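Local coordinates for protein isoaspartyl dipeptidase (PDB 7CDH) that probably hydrolyses isoaspartyl (beta-aspartyl) dipeptides with a zinc-containing active site, consistent with a role in protein repair in a thermophilic, keratin-degrading bacterium, at residues L277-I282 with K329-P335; G50-G56 with D353-E359; I86-T91 with I364-S369. The contacts are given in a common frame with arbitrary orientation. Where two conformers were deposited one is given. Residues are numbered along the deposited sequence.

How the contacts relate
Contacts 2 and 3 bring the C-terminal strands 354-358 and 364-369 back to early parts of the chain, whereas contact 1 joins two late segments. Contacts 2 and 3 are close neighbours, with centres about 9 Å apart. Their strands 354-358 and 364-369 pair antiparallel, and strands 51-59 and 90-95 are parallel partners in the same sheet. Their segments alternate along the sequence, so the two contacts interlock. Contact 1 is nested inside the loops closed by both others, its centre about 18 Å from each; it touches contact 2 where Thr332 meets Pro55 and Gly56. Contact 1 is packing inside the zinc-bearing barrel, while contacts 2 and 3 lie where the smaller beta domain meets it.

Contact 1 (L277-I282 with K329-P335); sequences LDNVTI and KISTTNP
The side chain of Asn334, in the first turn of helix 333-339, ties together the backbone leading into strand 280-283. With chi1 m and CB directed toward 277-282, its ND2 donates to Val280 O at 2.7 Å and to Leu277 O at 2.8 Å, spanning the 3-10 turn 277-278 and the bend after it. Lys329, extended with chi1 m and the other three angles t, brings NZ to Asp278 OD1 at 2.8 Å in a salt bridge. Further along the strand, Ile282 N donates to Ile330 O at 3.2 Å, and Thr281 CA lies 3.4 Å from that same oxygen; Thr281 and Ile330 have the nearest CA atoms, 4.3 Å apart. A water accepts from Ser331 OG and donates to Ile282 O. Ile330 (p, t) fills the apolar side: its CG2 lies 4.0 Å from Val280 CG1 and 4.1 Å from Leu277 CD1, and its CD1 3.8 Å from Ile282 CD1. Ile268 of helix 264-273 adjoins this cluster. Thr281 CG2 rests 3.7 Å from Asn334 CB, while its OG1 bonds to Tyr221 and Asp246. One buried amide thus satisfies two carbonyls, fixing barrel strand 280-283 to the start of helix 333-339, some 50 residues later, with polar bonds as well as apolar packing.

Contact 2 (G50-G56 with D353-E359); sequences GLLLLPG and DFILVDE
Gly50 opens the pairing in a positive-phi conformation (90/-10), where a CB would jam against the preceding carbonyl; its O accepts from Glu359 N at 3.1 Å. From Leu51 to Pro55 the chain is extended and runs antiparallel to 354-358; the axes of the two short strand segments, 51-55 and 354-358, approach to 4.4 Å with 152° between their directions. Leu51 (m, t) is a non-hydrogen-bonded partner of Asp358, its CA 3.0 Å from Val357 O and its CD1 4.0 Å from Leu356 CB. Leu52 forms a hydrogen-bonded pair with Val357: Leu52 N donates to Val357 O at 2.8 Å. In return, Val357 N donates to Leu52 O, also at 2.8 Å. Leu52 CD2 reaches Glu359 CB at 3.5 Å. Leu53 (t, p) shares the other face with Leu356; Leu53 CD1 lies 3.6 Å from Leu356 CD2 and 3.5 Å from Phe354 CB. Leu54 returns to the face of Leu52, its N bonded to Ile355 O at 2.8 Å and its O to Ile355 N at 3.0 Å, while Leu54 CB meets Ile355 CG1 at 3.5 Å and Leu54 CD2 meets Val357 CG2 at 3.8 Å. Pro55, lacking an amide hydrogen, sits opposite Phe354 in a non-hydrogen-bonded pair. Gly56 N closes the run on Asp353 O at 2.9 Å, where a CB would crowd Asp353 CB. On the far edge of 51-59 strand 8-11 pairs in parallel, making 51-59 an inner strand. This regular antiparallel pairing joins N- and C-terminal strands in the small beta domain that accompanies the TIM barrel in many amidohydrolases.

Contact 3 (I86-T91 with I364-S369); sequences IRSGVT and IVSVIS
A Schellman motif ends helix 82-86 and turns the chain into strand 90-95 of the barrel, and strand 364-369, antiparallel partner of 354-358, packs across this turn. Ile86 to Gly89 form a type I turn, with Gly89 N bonded to Ile86 O at 3.2 Å and Gly89 at phi/psi 77/8, a positive phi that favours glycine. Ile364 (m, t) points toward the turn and sets CD1 3.6 Å from Gly89 N and 3.5 Å from Ser88 C; a CB on Gly89 would clash with that methyl. Val367 (t) also faces the turn: its CG2 lies 3.1 Å from Ile86 O, its CB 4.3 Å from Ile86 CG2, and its CG1 3.6 Å from Thr91 CG2. The nearest CA pairs are Gly89 with Val367 at 6.3 Å and Thr91 with Ser369 at 6.0 Å. Between Ile364 and Val367, a classic bulge places Val365 and Ser366 together opposite Leu356. Thr91 CG2 also touches Ile368 O at 3.6 Å, and Ser369 OG bonds to Gly120 O beyond the contact. With no hydrogen bond between 86-91 and 364-369, this C-terminal strand is set against the entry to barrel strand 90-95 by methyl groups fitted to a helix-ending backbone whose glycine leaves them room.

Contact 1 (L277-I282 with K329-P335)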
loop_
_atom_site.group_PDB
_atom_site.type_symbol
_atom_site.label_atom_id
_atom_site.label_comp_id
_atom_site.label_asym_id
_atom_site.label_seq_id
_atom_site.Cartn_x
_atom_site.Cartn_y
_atom_site.Cartn_z
ATOM N N LEU A 277 -7.935 48.761 4.152
ATOM C CA LEU A 277 -6.826 48.503 3.214
ATOM C C LEU A 277 -5.733 47.658 3.889
ATOM O O LEU A 277 -4.932 47.063 3.159
ATOM C CB LEU A 277 -6.264 49.823 2.699
ATOM C CG LEU A 277 -5.404 49.689 1.444
ATOM C CD1 LEU A 277 -6.258 49.422 0.235
ATOM C CD2 LEU A 277 -4.555 50.920 1.215
ATOM N N ASP A 278 -5.693 47.549 5.207
ATOM C CA ASP A 278 -4.673 46.698 5.888
ATOM C C ASP A 278 -5.024 45.215 5.666
ATOM O O ASP A 278 -4.154 44.359 5.857
ATOM C CB ASP A 278 -4.506 47.082 7.361
ATOM C CG ASP A 278 -3.711 48.374 7.600
ATOM O OD1 ASP A 278 -3.090 48.882 6.638
ATOM O OD2 ASP A 278 -3.717 48.886 8.753
ATOM N N ASN A 279 -6.233 44.920 5.199
ATOM C CA ASN A 279 -6.753 43.541 5.168
ATOM C C ASN A 279 -6.818 43.086 3.714
ATOM O O ASN A 279 -7.528 42.159 3.427
ATOM C CB ASN A 279 -8.095 43.481 5.907
ATOM C CG ASN A 279 -7.948 43.920 7.347
ATOM O OD1 ASN A 279 -7.734 45.104 7.613
ATOM N ND2 ASN A 279 -8.005 42.972 8.270
ATOM N N VAL A 280 -6.093 43.729 2.816
ATOM C CA VAL A 280 -6.303 43.511 1.365
ATOM C C VAL A 280 -4.958 43.236 0.732
ATOM O O VAL A 280 -4.015 43.937 1.078
ATOM C CB VAL A 280 -6.998 44.715 0.723
ATOM C CG1 VAL A 280 -6.848 44.672 -0.789
ATOM C CG2 VAL A 280 -8.456 44.727 1.116
ATOM N N THR A 281 -4.872 42.174 -0.073
ATOM C CA THR A 281 -3.690 41.920 -0.932
ATOM C C THR A 281 -4.200 41.906 -2.365
ATOM O O THR A 281 -5.395 41.766 -2.546
ATOM C CB THR A 281 -2.915 40.654 -0.532
ATOM O OG1 THR A 281 -3.770 39.551 -0.804
ATOM C CG2 THR A 281 -2.482 40.620 0.918
ATOM N N ILE A 282 -3.312 42.096 -3.320
ATOM C CA ILE A 282 -3.573 41.725 -4.732
ATOM C C ILE A 282 -2.548 40.680 -5.211
ATOM O O ILE A 282 -1.407 40.577 -4.648
ATOM C CB ILE A 282 -3.583 42.983 -5.615
ATOM C CG1 ILE A 282 -2.235 43.699 -5.609
ATOM C CG2 ILE A 282 -4.731 43.890 -5.197
ATOM C CD1 ILE A 282 -2.088 44.712 -6.725
ATOM N N LYS A 329 0.802 48.921 0.439
ATOM C CA LYS A 329 0.508 47.940 1.500
ATOM C C LYS A 329 0.029 46.635 0.867
ATOM O O LYS A 329 0.306 45.592 1.468
ATOM C CB LYS A 329 -0.561 48.468 2.457
ATOM C CG LYS A 329 -0.082 49.569 3.382
ATOM C CD LYS A 329 -1.215 50.100 4.225
ATOM C CE LYS A 329 -0.764 51.098 5.260
ATOM N NZ LYS A 329 -1.845 51.303 6.246
ATOM N N ILE A 330 -0.665 46.704 -0.273
ATOM C CA ILE A 330 -1.375 45.541 -0.879
ATOM C C ILE A 330 -0.389 44.531 -1.499
ATOM O O ILE A 330 -0.801 43.387 -1.785
ATOM C CB ILE A 330 -2.400 46.007 -1.921
ATOM C CG1 ILE A 330 -1.744 46.709 -3.102
ATOM C CG2 ILE A 330 -3.485 46.837 -1.272
ATOM C CD1 ILE A 330 -2.763 47.297 -4.057
ATOM N N SER A 331 0.834 44.968 -1.744
ATOM C CA SER A 331 1.896 44.223 -2.448
ATOM C C SER A 331 3.180 44.235 -1.633
ATOM O O SER A 331 4.136 43.666 -2.111
ATOM C CB SER A 331 2.127 44.769 -3.827
ATOM O OG SER A 331 0.951 44.602 -4.592
ATOM N N THR A 332 3.190 44.765 -0.421
ATOM C CA THR A 332 4.409 44.756 0.407
ATOM C C THR A 332 4.011 44.351 1.826
ATOM O O THR A 332 4.194 43.204 2.198
ATOM C CB THR A 332 5.169 46.092 0.258
ATOM O OG1 THR A 332 4.471 47.218 0.817
ATOM C CG2 THR A 332 5.498 46.407 -1.186
ATOM N N THR A 333 3.474 45.267 2.607
ATOM C CA THR A 333 3.224 45.030 4.051
ATOM C C THR A 333 2.233 43.878 4.197
ATOM O O THR A 333 2.479 43.060 5.058
ATOM C CB THR A 333 2.710 46.317 4.714
ATOM O OG1 THR A 333 3.727 47.254 4.377
ATOM C CG2 THR A 333 2.513 46.194 6.209
ATOM N N ASN A 334 1.121 43.876 3.448
ATOM C CA ASN A 334 -0.007 42.953 3.730
ATOM C C ASN A 334 0.400 41.506 3.396
ATOM O O ASN A 334 0.210 40.613 4.229
ATOM C CB ASN A 334 -1.320 43.422 3.091
ATOM C CG ASN A 334 -1.816 44.740 3.652
ATOM O OD1 ASN A 334 -1.367 45.175 4.712
ATOM N ND2 ASN A 334 -2.738 45.385 2.953
ATOM N N PRO A 335 0.969 41.197 2.204
ATOM C CA PRO A 335 1.437 39.841 1.908
ATOM C C PRO A 335 2.526 39.384 2.881
ATOM O O PRO A 335 2.429 38.288 3.376
ATOM C CB PRO A 335 2.020 39.933 0.499
ATOM C CG PRO A 335 1.354 41.153 -0.099
ATOM C CD PRO A 335 1.155 42.097 1.064
HETATM O O HOH W 1 -0.703 47.422 6.472
HETATM O O HOH W 2 0.945 41.799 -4.730
#

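Contact 2 (G50-G56 with D353-E359)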
loop_
_atom_site.group_PDB
_atom_site.type_symbol
_atom_site.label_atom_id
_atom_site.label_comp_id
_atom_site.label_asym_id
_atom_site.label_seq_id
_atom_site.Cartn_x
_atom_site.Cartn_y
_atom_site.Cartn_z
ATOM N N GLY A 50 16.171 61.358 -9.082
ATOM C CA GLY A 50 15.024 61.227 -10.007
ATOM C C GLY A 50 14.169 59.991 -9.743
ATOM O O GLY A 50 13.080 59.916 -10.341
ATOM N N LEU A 51 14.609 59.060 -8.877
ATOM C CA LEU A 51 13.918 57.768 -8.622
ATOM C C LEU A 51 13.330 57.727 -7.203
ATOM O O LEU A 51 13.917 58.304 -6.273
ATOM C CB LEU A 51 14.882 56.595 -8.847
ATOM C CG LEU A 51 15.678 56.603 -10.156
ATOM C CD1 LEU A 51 16.570 55.377 -10.255
ATOM C CD2 LEU A 51 14.782 56.702 -11.385
ATOM N N LEU A 52 12.190 57.045 -7.082
ATOM C CA LEU A 52 11.601 56.555 -5.820
ATOM C C LEU A 52 12.171 55.145 -5.578
ATOM O O LEU A 52 12.215 54.358 -6.552
ATOM C CB LEU A 52 10.070 56.517 -5.960
ATOM C CG LEU A 52 9.432 57.667 -6.743
ATOM C CD1 LEU A 52 7.919 57.584 -6.726
ATOM C CD2 LEU A 52 9.863 59.012 -6.183
ATOM N N LEU A 53 12.648 54.874 -4.357
ATOM C CA LEU A 53 13.029 53.545 -3.833
ATOM C C LEU A 53 11.843 52.961 -3.046
ATOM O O LEU A 53 11.455 53.560 -2.024
ATOM C CB LEU A 53 14.272 53.669 -2.946
ATOM C CG LEU A 53 14.784 52.342 -2.381
ATOM C CD1 LEU A 53 15.451 51.511 -3.468
ATOM C CD2 LEU A 53 15.738 52.545 -1.224
ATOM N N LEU A 54 11.330 51.814 -3.510
ATOM C CA LEU A 54 10.164 51.083 -2.952
ATOM C C LEU A 54 10.639 49.720 -2.429
ATOM O O LEU A 54 11.699 49.209 -2.794
ATOM C CB LEU A 54 9.107 50.916 -4.054
ATOM C CG LEU A 54 8.185 52.101 -4.368
ATOM C CD1 LEU A 54 8.900 53.438 -4.368
ATOM C CD2 LEU A 54 7.487 51.906 -5.704
ATOM N N PRO A 55 9.863 49.043 -1.559
ATOM C CA PRO A 55 10.159 47.660 -1.221
ATOM C C PRO A 55 9.803 46.812 -2.452
ATOM O O PRO A 55 8.872 47.168 -3.139
ATOM C CB PRO A 55 9.232 47.351 -0.046
ATOM C CG PRO A 55 8.615 48.699 0.338
ATOM C CD PRO A 55 8.623 49.512 -0.928
ATOM N N GLY A 56 10.548 45.729 -2.716
ATOM C CA GLY A 56 10.208 44.809 -3.812
ATOM C C GLY A 56 8.792 44.290 -3.626
ATOM O O GLY A 56 8.401 44.030 -2.476
ATOM N N ASP A 353 15.405 43.767 -0.690
ATOM C CA ASP A 353 14.560 43.637 -1.900
ATOM C C ASP A 353 13.876 44.979 -2.141
ATOM O O ASP A 353 13.054 45.376 -1.266
ATOM C CB ASP A 353 13.502 42.542 -1.744
ATOM C CG ASP A 353 14.011 41.177 -1.302
ATOM O OD1 ASP A 353 15.237 40.923 -1.418
ATOM O OD2 ASP A 353 13.144 40.361 -0.871
ATOM N N PHE A 354 14.175 45.622 -3.278
ATOM C CA PHE A 354 13.769 47.013 -3.623
ATOM C C PHE A 354 13.443 47.147 -5.107
ATOM O O PHE A 354 13.991 46.391 -5.907
ATOM C CB PHE A 354 14.914 48.009 -3.438
ATOM C CG PHE A 354 15.726 47.875 -2.176
ATOM C CD1 PHE A 354 15.118 47.867 -0.934
ATOM C CD2 PHE A 354 17.107 47.821 -2.234
ATOM C CE1 PHE A 354 15.868 47.722 0.221
ATOM C CE2 PHE A 354 17.860 47.714 -1.074
ATOM C CZ PHE A 354 17.236 47.669 0.148
ATOM N N ILE A 355 12.569 48.084 -5.462
ATOM C CA ILE A 355 12.452 48.559 -6.868
ATOM C C ILE A 355 12.733 50.066 -6.886
ATOM O O ILE A 355 12.494 50.781 -5.893
ATOM C CB ILE A 355 11.098 48.200 -7.515
ATOM C CG1 ILE A 355 9.918 48.834 -6.785
ATOM C CG2 ILE A 355 10.939 46.696 -7.632
ATOM C CD1 ILE A 355 8.587 48.754 -7.531
ATOM N N LEU A 356 13.280 50.519 -7.989
ATOM C CA LEU A 356 13.533 51.946 -8.240
ATOM C C LEU A 356 12.608 52.354 -9.371
ATOM O O LEU A 356 12.637 51.732 -10.431
ATOM C CB LEU A 356 15.008 52.110 -8.581
ATOM C CG LEU A 356 15.944 52.011 -7.381
ATOM C CD1 LEU A 356 17.360 51.721 -7.829
ATOM C CD2 LEU A 356 15.902 53.304 -6.566
ATOM N N VAL A 357 11.756 53.321 -9.097
ATOM C CA VAL A 357 10.737 53.812 -10.055
ATOM C C VAL A 357 11.104 55.240 -10.460
ATOM O O VAL A 357 11.691 55.982 -9.666
ATOM C CB VAL A 357 9.388 53.672 -9.353
ATOM C CG1 VAL A 357 8.277 54.385 -10.082
ATOM C CG2 VAL A 357 9.080 52.197 -9.172
ATOM N N ASP A 358 10.857 55.597 -11.703
ATOM C CA ASP A 358 11.031 56.987 -12.187
ATOM C C ASP A 358 9.906 57.852 -11.584
ATOM O O ASP A 358 8.733 57.460 -11.709
ATOM C CB ASP A 358 11.034 56.972 -13.710
ATOM C CG ASP A 358 11.365 58.327 -14.278
ATOM O OD1 ASP A 358 10.443 59.201 -14.270
ATOM O OD2 ASP A 358 12.546 58.495 -14.670
ATOM N N GLU A 359 10.226 58.969 -10.923
ATOM C CA GLU A 359 9.214 59.770 -10.177
ATOM C C GLU A 359 8.235 60.438 -11.153
ATOM O O GLU A 359 7.105 60.683 -10.741
ATOM C CB GLU A 359 9.880 60.774 -9.241
ATOM C CG GLU A 359 10.659 61.863 -9.968
ATOM C CD GLU A 359 11.364 62.866 -9.071
ATOM O OE1 GLU A 359 11.204 62.769 -7.823
ATOM O OE2 GLU A 359 12.053 63.752 -9.632
HETATM O O HOH W 3 12.275 61.548 -12.742
#

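Contact 3 (I86-T91 with I364-S369)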
loop_
_atom_site.group_PDB
_atom_site.type_symbol
_atom_site.label_atom_id
_atom_site.label_comp_id
_atom_site.label_asym_id
_atom_site.label_seq_id
_atom_site.Cartn_x
_atom_site.Cartn_y
_atom_site.Cartn_z
ATOM N N ILE A 86 11.197 40.386 -13.120
ATOM C CA ILE A 86 12.185 41.479 -12.966
ATOM C C ILE A 86 11.589 42.767 -13.553
ATOM O O ILE A 86 11.550 43.793 -12.849
ATOM C CB ILE A 86 13.527 41.059 -13.593
ATOM C CG1 ILE A 86 14.088 39.811 -12.900
ATOM C CG2 ILE A 86 14.531 42.204 -13.547
ATOM C CD1 ILE A 86 15.323 39.215 -13.559
ATOM N N ARG A 87 11.076 42.733 -14.780
ATOM C CA ARG A 87 10.636 43.982 -15.455
ATOM C C ARG A 87 9.209 44.339 -14.999
ATOM O O ARG A 87 8.678 45.356 -15.477
ATOM C CB ARG A 87 10.850 43.871 -16.971
ATOM C CG ARG A 87 9.642 43.457 -17.798
ATOM C CD ARG A 87 9.974 43.263 -19.277
ATOM N NE ARG A 87 11.300 43.775 -19.636
ATOM C CZ ARG A 87 12.325 43.045 -20.072
ATOM N NH1 ARG A 87 13.475 43.639 -20.354
ATOM N NH2 ARG A 87 12.206 41.738 -20.248
ATOM N N SER A 88 8.610 43.568 -14.088
ATOM C CA SER A 88 7.305 43.910 -13.468
ATOM C C SER A 88 7.468 44.254 -11.971
ATOM O O SER A 88 6.442 44.460 -11.315
ATOM C CB SER A 88 6.321 42.796 -13.717
ATOM O OG SER A 88 5.991 42.712 -15.107
ATOM N N GLY A 89 8.703 44.297 -11.448
ATOM C CA GLY A 89 9.004 44.717 -10.069
ATOM C C GLY A 89 8.689 43.676 -9.007
ATOM O O GLY A 89 8.812 44.002 -7.829
ATOM N N VAL A 90 8.339 42.446 -9.387
ATOM C CA VAL A 90 8.028 41.334 -8.444
ATOM C C VAL A 90 9.318 40.618 -8.045
ATOM O O VAL A 90 9.942 40.014 -8.914
ATOM C CB VAL A 90 7.029 40.376 -9.099
ATOM C CG1 VAL A 90 6.771 39.175 -8.209
ATOM C CG2 VAL A 90 5.735 41.117 -9.435
ATOM N N THR A 91 9.707 40.701 -6.779
ATOM C CA THR A 91 10.949 40.095 -6.241
ATOM C C THR A 91 10.600 38.865 -5.387
ATOM O O THR A 91 11.498 38.143 -4.963
ATOM C CB THR A 91 11.758 41.124 -5.423
ATOM O OG1 THR A 91 10.934 41.770 -4.449
ATOM C CG2 THR A 91 12.388 42.182 -6.293
ATOM N N ILE A 364 9.297 51.107 -13.887
ATOM C CA ILE A 364 10.318 50.379 -13.079
ATOM C C ILE A 364 11.653 50.471 -13.833
ATOM O O ILE A 364 11.701 50.086 -15.008
ATOM C CB ILE A 364 9.885 48.929 -12.751
ATOM C CG1 ILE A 364 8.752 48.906 -11.725
ATOM C CG2 ILE A 364 11.064 48.093 -12.252
ATOM C CD1 ILE A 364 7.855 47.729 -11.868
ATOM N N VAL A 365 12.709 50.981 -13.209
ATOM C CA VAL A 365 14.006 51.127 -13.929
ATOM C C VAL A 365 15.065 50.289 -13.230
ATOM O O VAL A 365 16.064 49.978 -13.871
ATOM C CB VAL A 365 14.436 52.609 -14.075
ATOM C CG1 VAL A 365 13.413 53.417 -14.874
ATOM C CG2 VAL A 365 14.688 53.271 -12.731
ATOM N N SER A 366 14.927 49.993 -11.948
ATOM C CA SER A 366 15.896 49.068 -11.325
ATOM C C SER A 366 15.202 48.159 -10.313
ATOM O O SER A 366 14.159 48.552 -9.744
ATOM C CB SER A 366 17.073 49.829 -10.784
ATOM O OG SER A 366 17.728 50.483 -11.859
ATOM N N VAL A 367 15.717 46.939 -10.191
ATOM C CA VAL A 367 15.115 45.873 -9.351
ATOM C C VAL A 367 16.234 45.168 -8.613
ATOM O O VAL A 367 17.162 44.725 -9.270
ATOM C CB VAL A 367 14.290 44.874 -10.161
ATOM C CG1 VAL A 367 13.663 43.849 -9.235
ATOM C CG2 VAL A 367 13.224 45.578 -10.957
ATOM N N ILE A 368 16.117 45.119 -7.293
ATOM C CA ILE A 368 17.157 44.565 -6.392
ATOM C C ILE A 368 16.505 43.480 -5.527
ATOM O O ILE A 368 15.385 43.706 -5.027
ATOM C CB ILE A 368 17.796 45.703 -5.587
ATOM C CG1 ILE A 368 18.357 46.767 -6.533
ATOM C CG2 ILE A 368 18.866 45.190 -4.648
ATOM C CD1 ILE A 368 19.056 47.890 -5.819
ATOM N N SER A 369 17.151 42.309 -5.448
ATOM C CA SER A 369 16.694 41.137 -4.661
ATOM C C SER A 369 17.901 40.563 -3.940
ATOM O O SER A 369 18.900 40.308 -4.607
ATOM C CB SER A 369 16.024 40.111 -5.521
ATOM O OG SER A 369 15.481 39.076 -4.714
#